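Local atomic coordinates of acetylene hydratase Ahy (Pelobacter acetylenicus, PDB entry 2E7Z), a protein that catalyses the hydration of acetylene to acetaldehyde, with a tungsten-bis(molybdopterin guanine dinucleotide) cofactor and a separate [4Fe-4S] cluster. Residues Tyr98-Gln112 against Tyr404-Ala416. Residues are numbered along the deposited sequence; the frame is centred on the assembly and turned at random.
Sequences YGPESLGVSQTEINQ and YPVKAFFALASNA. With MGD (2-amino-5,6-dimercapto-7-methyl-3,7,8a,9-tetrahydro-8-oxa-1,3,9,10-tetraaza-anthracen-4-one guanosine dinucleotide), chain E.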
ATOM      1  N   TYR A  98     -16.821  -4.562  25.952  1.00 11.99           N
ATOM      2  CA  TYR A  98     -15.494  -5.001  25.579  1.00 11.14           C
ATOM      3  C   TYR A  98     -14.452  -3.873  25.508  1.00 10.61           C
ATOM      4  O   TYR A  98     -13.278  -4.122  25.184  1.00 11.52           O
ATOM      5  CB  TYR A  98     -15.588  -5.688  24.225  1.00 11.33           C
ATOM      6  CG  TYR A  98     -16.372  -6.970  24.197  1.00 10.45           C
ATOM      7  CD1 TYR A  98     -15.850  -8.140  24.771  1.00 10.63           C
ATOM      8  CD2 TYR A  98     -17.585  -7.044  23.517  1.00 11.33           C
ATOM      9  CE1 TYR A  98     -16.533  -9.351  24.696  1.00 10.60           C
ATOM     10  CE2 TYR A  98     -18.266  -8.238  23.441  1.00 10.85           C
ATOM     11  CZ  TYR A  98     -17.732  -9.391  24.024  1.00 11.66           C
ATOM     12  OH  TYR A  98     -18.379 -10.611  23.925  1.00 13.06           O
ATOM     13  N   GLY A  99     -14.871  -2.638  25.790  1.00 10.63           N
ATOM     14  CA  GLY A  99     -13.925  -1.521  25.721  1.00 10.13           C
ATOM     15  C   GLY A  99     -13.860  -0.935  24.312  1.00 10.12           C
ATOM     16  O   GLY A  99     -14.194  -1.589  23.329  1.00  9.75           O
ATOM     17  N   PRO A 100     -13.418   0.323  24.193  1.00  9.86           N
ATOM     18  CA  PRO A 100     -13.349   0.905  22.837  1.00  9.89           C
ATOM     19  C   PRO A 100     -12.313   0.212  21.943  1.00  9.63           C
ATOM     20  O   PRO A 100     -12.455   0.225  20.732  1.00  9.23           O
ATOM     21  CB  PRO A 100     -12.948   2.369  23.114  1.00 10.30           C
ATOM     22  CG  PRO A 100     -12.262   2.339  24.477  1.00 11.64           C
ATOM     23  CD  PRO A 100     -12.961   1.253  25.262  1.00 10.82           C
ATOM     24  N   GLU A 101     -11.298  -0.391  22.555  1.00  8.88           N
ATOM     25  CA  GLU A 101     -10.295  -1.151  21.816  1.00  8.70           C
ATOM     26  C   GLU A 101     -10.895  -2.351  21.079  1.00  7.97           C
ATOM     27  O   GLU A 101     -10.227  -2.930  20.238  1.00  8.13           O
ATOM     28  CB  GLU A 101      -9.142  -1.571  22.747  1.00  8.73           C
ATOM     29  CG  GLU A 101      -9.534  -2.519  23.869  1.00 10.68           C
ATOM     30  CD  GLU A 101      -9.959  -1.810  25.143  1.00 12.70           C
ATOM     31  OE1 GLU A 101     -10.290  -0.606  25.098  1.00 12.97           O
ATOM     32  OE2 GLU A 101      -9.981  -2.470  26.198  1.00 14.64           O
ATOM     33  N   SER A 102     -12.145  -2.688  21.385  1.00  7.42           N
ATOM     34  CA  SER A 102     -12.825  -3.758  20.650  0.80  7.50           C
ATOM     35  C   SER A 102     -13.366  -3.350  19.283  1.00  7.04           C
ATOM     36  O   SER A 102     -13.916  -4.200  18.574  1.00  7.08           O
ATOM     37  CB  SER A 102     -13.945  -4.356  21.484  0.80  8.21           C
ATOM     38  OG  SER A 102     -15.065  -3.489  21.574  0.80  7.75           O
ATOM     39  N   LEU A 103     -13.182  -2.090  18.892  1.00  6.62           N
ATOM     40  CA  LEU A 103     -13.466  -1.660  17.514  1.00  7.09           C
ATOM     41  C   LEU A 103     -12.180  -1.724  16.695  1.00  7.09           C
ATOM     42  O   LEU A 103     -11.166  -1.049  17.021  1.00  7.28           O
ATOM     43  CB  LEU A 103     -13.988  -0.218  17.553  1.00  8.06           C
ATOM     44  CG  LEU A 103     -14.066   0.445  16.175  1.00  7.87           C
ATOM     45  CD1 LEU A 103     -15.102  -0.212  15.235  1.00  9.52           C
ATOM     46  CD2 LEU A 103     -14.373   1.931  16.289  1.00  9.94           C
ATOM     47  N   GLY A 104     -12.242  -2.509  15.616  1.00  6.21           N
ATOM     48  CA  GLY A 104     -11.168  -2.591  14.636  1.00  7.08           C
ATOM     49  C   GLY A 104     -11.608  -1.902  13.347  1.00  6.62           C
ATOM     50  O   GLY A 104     -12.810  -1.944  12.996  1.00  7.37           O
ATOM     51  N   VAL A 105     -10.672  -1.267  12.651  1.00  6.10           N
ATOM     52  CA  VAL A 105     -10.975  -0.583  11.387  1.00  6.58           C
ATOM     53  C   VAL A 105      -9.937  -0.945  10.337  1.00  6.48           C
ATOM     54  O   VAL A 105      -8.730  -0.895  10.646  1.00  6.91           O
ATOM     55  CB  VAL A 105     -11.046   0.964  11.592  1.00  6.51           C
ATOM     56  CG1 VAL A 105     -11.238   1.669  10.231  1.00  8.07           C
ATOM     57  CG2 VAL A 105     -12.157   1.343  12.525  1.00  7.16           C
ATOM     58  N   SER A 106     -10.372  -1.296   9.125  1.00  6.94           N
ATOM     59  CA  SER A 106      -9.470  -1.441   7.986  1.00  6.27           C
ATOM     60  C   SER A 106      -9.887  -0.369   7.000  1.00  5.83           C
ATOM     61  O   SER A 106     -11.021  -0.426   6.471  1.00  6.80           O
ATOM     62  CB  SER A 106      -9.590  -2.858   7.410  1.00  7.35           C
ATOM     63  OG  SER A 106      -8.842  -3.015   6.223  1.00  7.54           O
ATOM     64  N   GLN A 107      -9.026   0.607   6.752  1.00  5.91           N
ATOM     65  CA  GLN A 107      -9.370   1.748   5.901  1.00  5.82           C
ATOM     66  C   GLN A 107      -8.317   1.968   4.855  1.00  5.90           C
ATOM     67  O   GLN A 107      -7.121   2.025   5.190  1.00  6.64           O
ATOM     68  CB  GLN A 107      -9.452   3.020   6.760  1.00  6.26           C
ATOM     69  CG  GLN A 107      -9.728   4.304   5.996  1.00  6.10           C
ATOM     70  CD  GLN A 107      -9.247   5.542   6.712  1.00  6.74           C
ATOM     71  OE1 GLN A 107      -8.409   5.451   7.619  1.00  7.79           O
ATOM     72  NE2 GLN A 107      -9.715   6.694   6.297  1.00  7.29           N
ATOM     73  N   THR A 108      -8.719   2.118   3.595  1.00  6.49           N
ATOM     74  CA  THR A 108      -7.780   2.574   2.575  1.00  6.18           C
ATOM     75  C   THR A 108      -8.137   4.004   2.206  1.00  6.09           C
ATOM     76  O   THR A 108      -9.036   4.237   1.358  1.00  7.03           O
ATOM     77  CB  THR A 108      -7.821   1.676   1.334  1.00  6.90           C
ATOM     78  OG1 THR A 108      -7.480   0.339   1.741  1.00  7.61           O
ATOM     79  CG2 THR A 108      -6.832   2.173   0.299  1.00  8.53           C
ATOM     80  N   GLU A 109      -7.458   4.974   2.815  1.00  6.58           N
ATOM     81  CA  GLU A 109      -7.866   6.346   2.612  1.00  6.94           C
ATOM     82  C   GLU A 109      -7.531   6.843   1.207  1.00  6.61           C
ATOM     83  O   GLU A 109      -8.224   7.747   0.714  1.00  6.92           O
ATOM     84  CB  GLU A 109      -7.299   7.268   3.701  1.00  7.28           C
ATOM     85  CG  GLU A 109      -7.655   8.743   3.539  1.00  7.93           C
ATOM     86  CD  GLU A 109      -9.157   9.030   3.435  1.00  7.58           C
ATOM     87  OE1 GLU A 109      -9.994   8.111   3.634  1.00  7.57           O
ATOM     88  OE2 GLU A 109      -9.474  10.198   3.143  1.00  7.31           O
ATOM     89  N   ILE A 110      -6.502   6.291   0.541  1.00  6.76           N
ATOM     90  CA  ILE A 110      -6.218   6.813  -0.800  1.00  7.40           C
ATOM     91  C   ILE A 110      -7.351   6.561  -1.780  1.00  6.99           C
ATOM     92  O   ILE A 110      -7.451   7.266  -2.785  1.00  7.16           O
ATOM     93  CB  ILE A 110      -4.855   6.295  -1.340  1.00  7.93           C
ATOM     94  CG1 ILE A 110      -4.206   7.292  -2.320  1.00  8.56           C
ATOM     95  CG2 ILE A 110      -4.969   4.897  -1.943  1.00  8.81           C
ATOM     96  CD1 ILE A 110      -3.749   8.631  -1.678  1.00  8.38           C
ATOM     97  N   ASN A 111      -8.186   5.572  -1.476  1.00  6.96           N
ATOM     98  CA  ASN A 111      -9.309   5.304  -2.349  1.00  7.12           C
ATOM     99  C   ASN A 111     -10.475   6.271  -2.184  1.00  7.48           C
ATOM    100  O   ASN A 111     -11.419   6.225  -2.971  1.00  8.93           O
ATOM    101  CB  ASN A 111      -9.843   3.866  -2.173  1.00  6.52           C
ATOM    102  CG  ASN A 111      -8.864   2.799  -2.632  1.00  7.67           C
ATOM    103  OD1 ASN A 111      -7.929   3.073  -3.383  1.00  9.51           O
ATOM    104  ND2 ASN A 111      -9.069   1.584  -2.155  1.00  9.14           N
ATOM    105  N   GLN A 112     -10.435   7.078  -1.124  1.00  6.85           N
ATOM    106  CA  GLN A 112     -11.571   7.902  -0.709  1.00  6.85           C
ATOM    107  C   GLN A 112     -11.240   9.379  -0.670  1.00  6.49           C
ATOM    108  O   GLN A 112     -12.011  10.219  -1.110  1.00  7.90           O
ATOM    109  CB  GLN A 112     -12.022   7.456   0.677  1.00  7.17           C
ATOM    110  CG  GLN A 112     -12.512   6.007   0.698  1.00  7.84           C
ATOM    111  CD  GLN A 112     -12.733   5.559   2.105  1.00  7.94           C
ATOM    112  OE1 GLN A 112     -13.840   5.653   2.627  1.00  8.74           O
ATOM    113  NE2 GLN A 112     -11.669   5.093   2.749  1.00  8.13           N
ATOM    114  N   TYR A 404      -7.320  -9.961  23.557  1.00  9.10           N
ATOM    115  CA  TYR A 404      -8.604  -9.478  24.019  1.00  9.02           C
ATOM    116  C   TYR A 404      -9.549  -9.416  22.842  1.00  9.62           C
ATOM    117  O   TYR A 404      -9.096  -9.451  21.689  1.00  9.33           O
ATOM    118  CB  TYR A 404      -8.486  -8.097  24.686  1.00  9.95           C
ATOM    119  CG  TYR A 404      -7.852  -6.997  23.840  1.00  9.37           C
ATOM    120  CD1 TYR A 404      -8.590  -6.328  22.866  1.00  8.94           C
ATOM    121  CD2 TYR A 404      -6.533  -6.603  24.065  1.00  8.65           C
ATOM    122  CE1 TYR A 404      -8.029  -5.322  22.101  1.00  8.60           C
ATOM    123  CE2 TYR A 404      -5.952  -5.593  23.312  1.00  9.87           C
ATOM    124  CZ  TYR A 404      -6.723  -4.958  22.322  1.00  8.29           C
ATOM    125  OH  TYR A 404      -6.196  -3.915  21.580  1.00  8.59           O
ATOM    126  N   PRO A 405     -10.860  -9.371  23.136  1.00  8.82           N
ATOM    127  CA  PRO A 405     -11.787  -9.398  22.009  1.00  9.48           C
ATOM    128  C   PRO A 405     -11.873  -8.136  21.180  1.00  9.00           C
ATOM    129  O   PRO A 405     -11.888  -7.038  21.702  1.00  9.06           O
ATOM    130  CB  PRO A 405     -13.152  -9.656  22.670  1.00 10.82           C
ATOM    131  CG  PRO A 405     -12.893  -9.973  24.089  1.00 10.61           C
ATOM    132  CD  PRO A 405     -11.532  -9.493  24.438  1.00 10.51           C
ATOM    133  N   VAL A 406     -11.960  -8.330  19.871  1.00  7.63           N
ATOM    134  CA  VAL A 406     -12.367  -7.279  18.933  1.00  7.50           C
ATOM    135  C   VAL A 406     -13.700  -7.762  18.362  1.00  7.20           C
ATOM    136  O   VAL A 406     -13.795  -8.911  17.905  1.00  6.96           O
ATOM    137  CB  VAL A 406     -11.338  -7.088  17.819  1.00  7.74           C
ATOM    138  CG1 VAL A 406     -11.886  -6.196  16.687  1.00  8.77           C
ATOM    139  CG2 VAL A 406     -10.063  -6.502  18.401  1.00  9.29           C
ATOM    140  N   LYS A 407     -14.737  -6.931  18.474  1.00  7.28           N
ATOM    141  CA  LYS A 407     -16.104  -7.354  18.219  1.00  7.13           C
ATOM    142  C   LYS A 407     -16.860  -6.425  17.306  1.00  7.62           C
ATOM    143  O   LYS A 407     -17.958  -6.791  16.897  1.00  8.23           O
ATOM    144  CB  LYS A 407     -16.869  -7.501  19.553  1.00  8.48           C
ATOM    145  CG  LYS A 407     -16.376  -8.714  20.346  1.00  9.10           C
ATOM    146  CD  LYS A 407     -16.844 -10.025  19.720  1.00 10.34           C
ATOM    147  CE  LYS A 407     -16.369 -11.191  20.564  1.00 11.73           C
ATOM    148  NZ  LYS A 407     -16.865 -12.422  19.953  1.00 13.98           N
ATOM    149  N   ALA A 408     -16.306  -5.253  16.994  1.00  7.06           N
ATOM    150  CA  ALA A 408     -16.857  -4.394  15.941  1.00  7.01           C
ATOM    151  C   ALA A 408     -15.780  -4.168  14.894  1.00  7.05           C
ATOM    152  O   ALA A 408     -14.623  -3.967  15.260  1.00  6.83           O
ATOM    153  CB  ALA A 408     -17.352  -3.046  16.486  1.00  7.82           C
ATOM    154  N   PHE A 409     -16.157  -4.166  13.617  1.00  7.02           N
ATOM    155  CA  PHE A 409     -15.192  -4.041  12.542  1.00  6.48           C
ATOM    156  C   PHE A 409     -15.766  -3.181  11.415  1.00  5.80           C
ATOM    157  O   PHE A 409     -16.868  -3.449  10.910  1.00  7.32           O
ATOM    158  CB  PHE A 409     -14.748  -5.425  12.066  1.00  7.35           C
ATOM    159  CG  PHE A 409     -13.665  -5.399  11.007  1.00  6.55           C
ATOM    160  CD1 PHE A 409     -13.958  -5.367   9.642  1.00  7.07           C
ATOM    161  CD2 PHE A 409     -12.324  -5.409  11.406  1.00  8.52           C
ATOM    162  CE1 PHE A 409     -12.920  -5.359   8.695  1.00  9.04           C
ATOM    163  CE2 PHE A 409     -11.292  -5.446  10.444  1.00  7.73           C
ATOM    164  CZ  PHE A 409     -11.589  -5.379   9.115  1.00  7.95           C
ATOM    165  N   PHE A 410     -15.031  -2.123  11.054  1.00  6.05           N
ATOM    166  CA  PHE A 410     -15.429  -1.247   9.956  1.00  6.12           C
ATOM    167  C   PHE A 410     -14.435  -1.413   8.814  1.00  6.77           C
ATOM    168  O   PHE A 410     -13.217  -1.279   9.023  1.00  7.00           O
ATOM    169  CB  PHE A 410     -15.472   0.247  10.316  1.00  6.65           C
ATOM    170  CG  PHE A 410     -16.436   0.640  11.388  1.00  8.74           C
ATOM    171  CD1 PHE A 410     -17.391  -0.216  11.897  1.00  9.47           C
ATOM    172  CD2 PHE A 410     -16.365   1.947  11.880  1.00 10.96           C
ATOM    173  CE1 PHE A 410     -18.285   0.212  12.900  1.00 10.62           C
ATOM    174  CE2 PHE A 410     -17.251   2.385  12.860  1.00 12.27           C
ATOM    175  CZ  PHE A 410     -18.237   1.513  13.343  1.00 12.05           C
ATOM    176  N   ALA A 411     -14.953  -1.625   7.608  1.00  6.34           N
ATOM    177  CA  ALA A 411     -14.155  -1.691   6.382  1.00  6.40           C
ATOM    178  C   ALA A 411     -14.479  -0.462   5.556  1.00  6.62           C
ATOM    179  O   ALA A 411     -15.628  -0.338   5.081  1.00  7.16           O
ATOM    180  CB  ALA A 411     -14.436  -2.973   5.606  1.00  7.17           C
ATOM    181  N   LEU A 412     -13.514   0.434   5.355  1.00  6.46           N
ATOM    182  CA  LEU A 412     -13.725   1.707   4.660  1.00  6.41           C
ATOM    183  C   LEU A 412     -12.902   1.692   3.396  1.00  6.68           C
ATOM    184  O   LEU A 412     -11.684   1.791   3.439  1.00  6.84           O
ATOM    185  CB  LEU A 412     -13.348   2.906   5.544  1.00  7.03           C
ATOM    186  CG  LEU A 412     -13.952   2.911   6.950  1.00  8.72           C
ATOM    187  CD1 LEU A 412     -13.395   4.054   7.815  1.00 11.09           C
ATOM    188  CD2 LEU A 412     -15.456   2.931   6.892  1.00 10.08           C
ATOM    189  N   ALA A 413     -13.586   1.507   2.258  1.00  6.13           N
ATOM    190  CA  ALA A 413     -12.954   1.316   0.945  1.00  6.52           C
ATOM    191  C   ALA A 413     -11.859   0.259   1.026  1.00  6.41           C
ATOM    192  O   ALA A 413     -10.758   0.438   0.517  1.00  7.04           O
ATOM    193  CB  ALA A 413     -12.453   2.626   0.357  1.00  7.06           C
ATOM    194  N   SER A 414     -12.195  -0.859   1.665  1.00  6.82           N
ATOM    195  CA  SER A 414     -11.243  -1.927   1.902  1.00  6.53           C
ATOM    196  C   SER A 414     -11.946  -3.275   1.869  1.00  6.96           C
ATOM    197  O   SER A 414     -12.820  -3.559   2.701  1.00  7.45           O
ATOM    198  CB  SER A 414     -10.559  -1.690   3.277  1.00  6.87           C
ATOM    199  OG  SER A 414      -9.774  -2.821   3.671  1.00  7.87           O
ATOM    200  N   ASN A 415     -11.579  -4.093   0.874  1.00  6.62           N
ATOM    201  CA  ASN A 415     -12.103  -5.447   0.789  1.00  6.95           C
ATOM    202  C   ASN A 415     -11.212  -6.316   1.669  1.00  7.48           C
ATOM    203  O   ASN A 415     -10.446  -7.153   1.223  1.00  7.66           O
ATOM    204  CB  ASN A 415     -12.106  -5.883  -0.674  1.00  7.58           C
ATOM    205  CG  ASN A 415     -12.665  -7.267  -0.886  1.00  8.10           C
ATOM    206  OD1 ASN A 415     -13.368  -7.826  -0.049  1.00  8.15           O
ATOM    207  ND2 ASN A 415     -12.395  -7.797  -2.078  1.00  7.81           N
ATOM    208  N   ALA A 416     -11.345  -6.061   2.968  1.00  7.17           N
ATOM    209  CA  ALA A 416     -10.449  -6.585   3.996  1.00  7.43           C
ATOM    210  C   ALA A 416     -10.313  -8.101   4.021  1.00  7.58           C
ATOM    211  O   ALA A 416      -9.221  -8.625   4.257  1.00  7.80           O
ATOM    212  CB  ALA A 416     -10.856  -6.051   5.396  1.00  8.25           C
TER
HETATM  213  PB  MGD E 801      -9.001  -3.734  -2.193  1.00  8.87           P
HETATM  214  O1B MGD E 801      -8.625  -4.774  -1.167  1.00  9.55           O
HETATM  215  O2B MGD E 801      -9.346  -4.146  -3.577  1.00  9.31           O
HETATM  216  O3B MGD E 801      -7.850  -2.629  -2.352  1.00  8.26           O
HETATM  217  O3A MGD E 801      -5.815  -2.401  -0.896  1.00  9.36           O
HETATM  218  PA  MGD E 801      -7.173  -1.626  -1.294  1.00  8.69           P
HETATM  219  O1A MGD E 801      -6.895  -0.377  -2.076  1.00  8.74           O
HETATM  220  O2A MGD E 801      -7.976  -1.557  -0.031  1.00  7.94           O
HETATM  221  O5' MGD E 801     -10.242  -2.924  -1.556  1.00  8.04           O
HETATM  222  C5' MGD E 801     -10.562  -1.641  -2.066  1.00  8.87           C
HETATM  223  C4' MGD E 801     -12.062  -1.486  -1.910  1.00  6.98           C
HETATM  224  O4' MGD E 801     -12.370  -0.100  -2.127  1.00  7.65           O
HETATM  225  C3' MGD E 801     -12.869  -2.213  -2.981  1.00  7.56           C
HETATM  226  O3' MGD E 801     -13.805  -3.095  -2.338  1.00  8.76           O
HETATM  227  C2' MGD E 801     -13.582  -1.122  -3.808  1.00  7.85           C
HETATM  228  O2' MGD E 801     -14.900  -1.446  -4.294  1.00  9.39           O
HETATM  229  C1' MGD E 801     -13.643  -0.001  -2.806  1.00  7.69           C
HETATM  230  N9  MGD E 801     -13.658   1.365  -3.350  1.00  7.75           N
HETATM  231  C8  MGD E 801     -12.963   1.842  -4.413  1.00  8.18           C
HETATM  232  N7  MGD E 801     -13.149   3.164  -4.552  1.00  8.46           N
HETATM  233  C5  MGD E 801     -13.919   3.558  -3.514  1.00  7.74           C
HETATM  234  C6  MGD E 801     -14.493   4.804  -3.036  1.00  7.81           C
HETATM  235  O6  MGD E 801     -14.288   5.883  -3.632  1.00  7.80           O
HETATM  236  N1  MGD E 801     -15.214   4.732  -1.905  1.00  7.29           N
HETATM  237  C2  MGD E 801     -15.519   3.611  -1.258  1.00  7.44           C
HETATM  238  N2  MGD E 801     -16.266   3.686  -0.119  1.00  7.98           N
HETATM  239  N3  MGD E 801     -15.035   2.434  -1.643  1.00  7.44           N
HETATM  240  C4  MGD E 801     -14.246   2.378  -2.736  1.00  7.54           C
HETATM  241  C10 MGD E 801      -4.674  -2.219  -1.735  1.00 10.88           C
HETATM  242  C11 MGD E 801      -3.479  -2.731  -0.961  1.00 10.61           C
HETATM  243  O11 MGD E 801      -3.668  -4.140  -0.850  1.00  8.62           O
HETATM  244  C12 MGD E 801      -2.203  -2.412  -1.702  1.00 11.01           C
HETATM  245  S12 MGD E 801      -1.922  -0.791  -2.167  1.00 13.53           S
HETATM  246  C13 MGD E 801      -1.285  -3.363  -1.936  1.00 11.18           C
HETATM  247  S13 MGD E 801       0.105  -3.070  -2.877  1.00 14.62           S
HETATM  248  C14 MGD E 801      -1.410  -4.762  -1.415  1.00 10.51           C
HETATM  249  N15 MGD E 801      -1.675  -5.722  -2.475  1.00 10.42           N
HETATM  250  C16 MGD E 801      -1.909  -6.989  -2.027  1.00 10.39           C
HETATM  251  C17 MGD E 801      -1.551  -8.208  -2.765  1.00 10.57           C
HETATM  252  O17 MGD E 801      -0.980  -8.132  -3.876  1.00 11.93           O
HETATM  253  N18 MGD E 801      -1.847  -9.394  -2.197  1.00 10.82           N
HETATM  254  C19 MGD E 801      -2.454  -9.512  -0.990  1.00  9.48           C
HETATM  255  N19 MGD E 801      -2.732 -10.730  -0.478  1.00 10.76           N
HETATM  256  N20 MGD E 801      -2.829  -8.440  -0.280  1.00  9.83           N
HETATM  257  C21 MGD E 801      -2.575  -7.204  -0.729  1.00 10.49           C
HETATM  258  N22 MGD E 801      -2.928  -6.149   0.009  1.00  9.47           N
HETATM  259  C23 MGD E 801      -2.515  -4.808  -0.347  1.00 10.39           C
HETATM  260  O   HOH W   1     -11.703  -6.171  24.425  1.00 11.49           O
HETATM  261  O   HOH W   2     -19.734 -11.411  21.495  1.00 21.44           O
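Gly104 and Ser106 do the pairing for strand 103-107, each giving its N-H and its carbonyl to strand 408-412: Gly104 between Ala408 O and Phe410 N, Ser106 between Phe410 O and Leu412 N. The strands run parallel, 15° apart. At the entrance Ser102 O takes two amides, Lys407 N at 2.9 Å and Ala408 N at 3.1 Å; at the exit Thr108 N closes on Leu412 O.

On the face carrying Leu103, Val105 and Phe410, Leu103 CD1 sits squarely over the Phe410 ring, 3.9 Å from its centroid, a CH-pi contact. Val105 CG1 meets Leu412 CD1 farther along. On the other face Ser106 OG, turned anti to its own N (chi1 174°), hydrogen-bonds Ser414 OG at 2.7 Å, either hydroxyl being able to donate, and also hydrogen-bonds Tyr420 OH, while its CB rests against Phe409 CZ. Before the strands, Lys407 CG lies over one face of the Tyr98 ring, and Pro405 CG touches the same ring at CD1.

Helices 118-126 and 491-501 pack on the Leu103 face, and helix 391-400 reaches Val406 and Phe409 on the other. Strand 435-440 flanks 408-412 and strand 131-132 flanks 103-107, so both are inner strands of a mixed sheet.

Past the strand ends both segments turn to the cofactor. Thr108 OG1 donates to phosphate oxygen O2A of MGD at 2.6 Å, and Asn111 ND2 to O1A of the same phosphate at 2.9 Å. Gln112 NE2 holds Thr108 O from above its carbonyl plane, and Gln112 CG packs on Ala413 CB. Asn415 N, after strand 408-412, donates to O5', the ester oxygen on the second phosphate. Neutral donors from two loops thus grip the diphosphate together, probably held at this spacing by the paired strands, the familiar dinucleotide-binding use of the C-terminal ends of parallel strands.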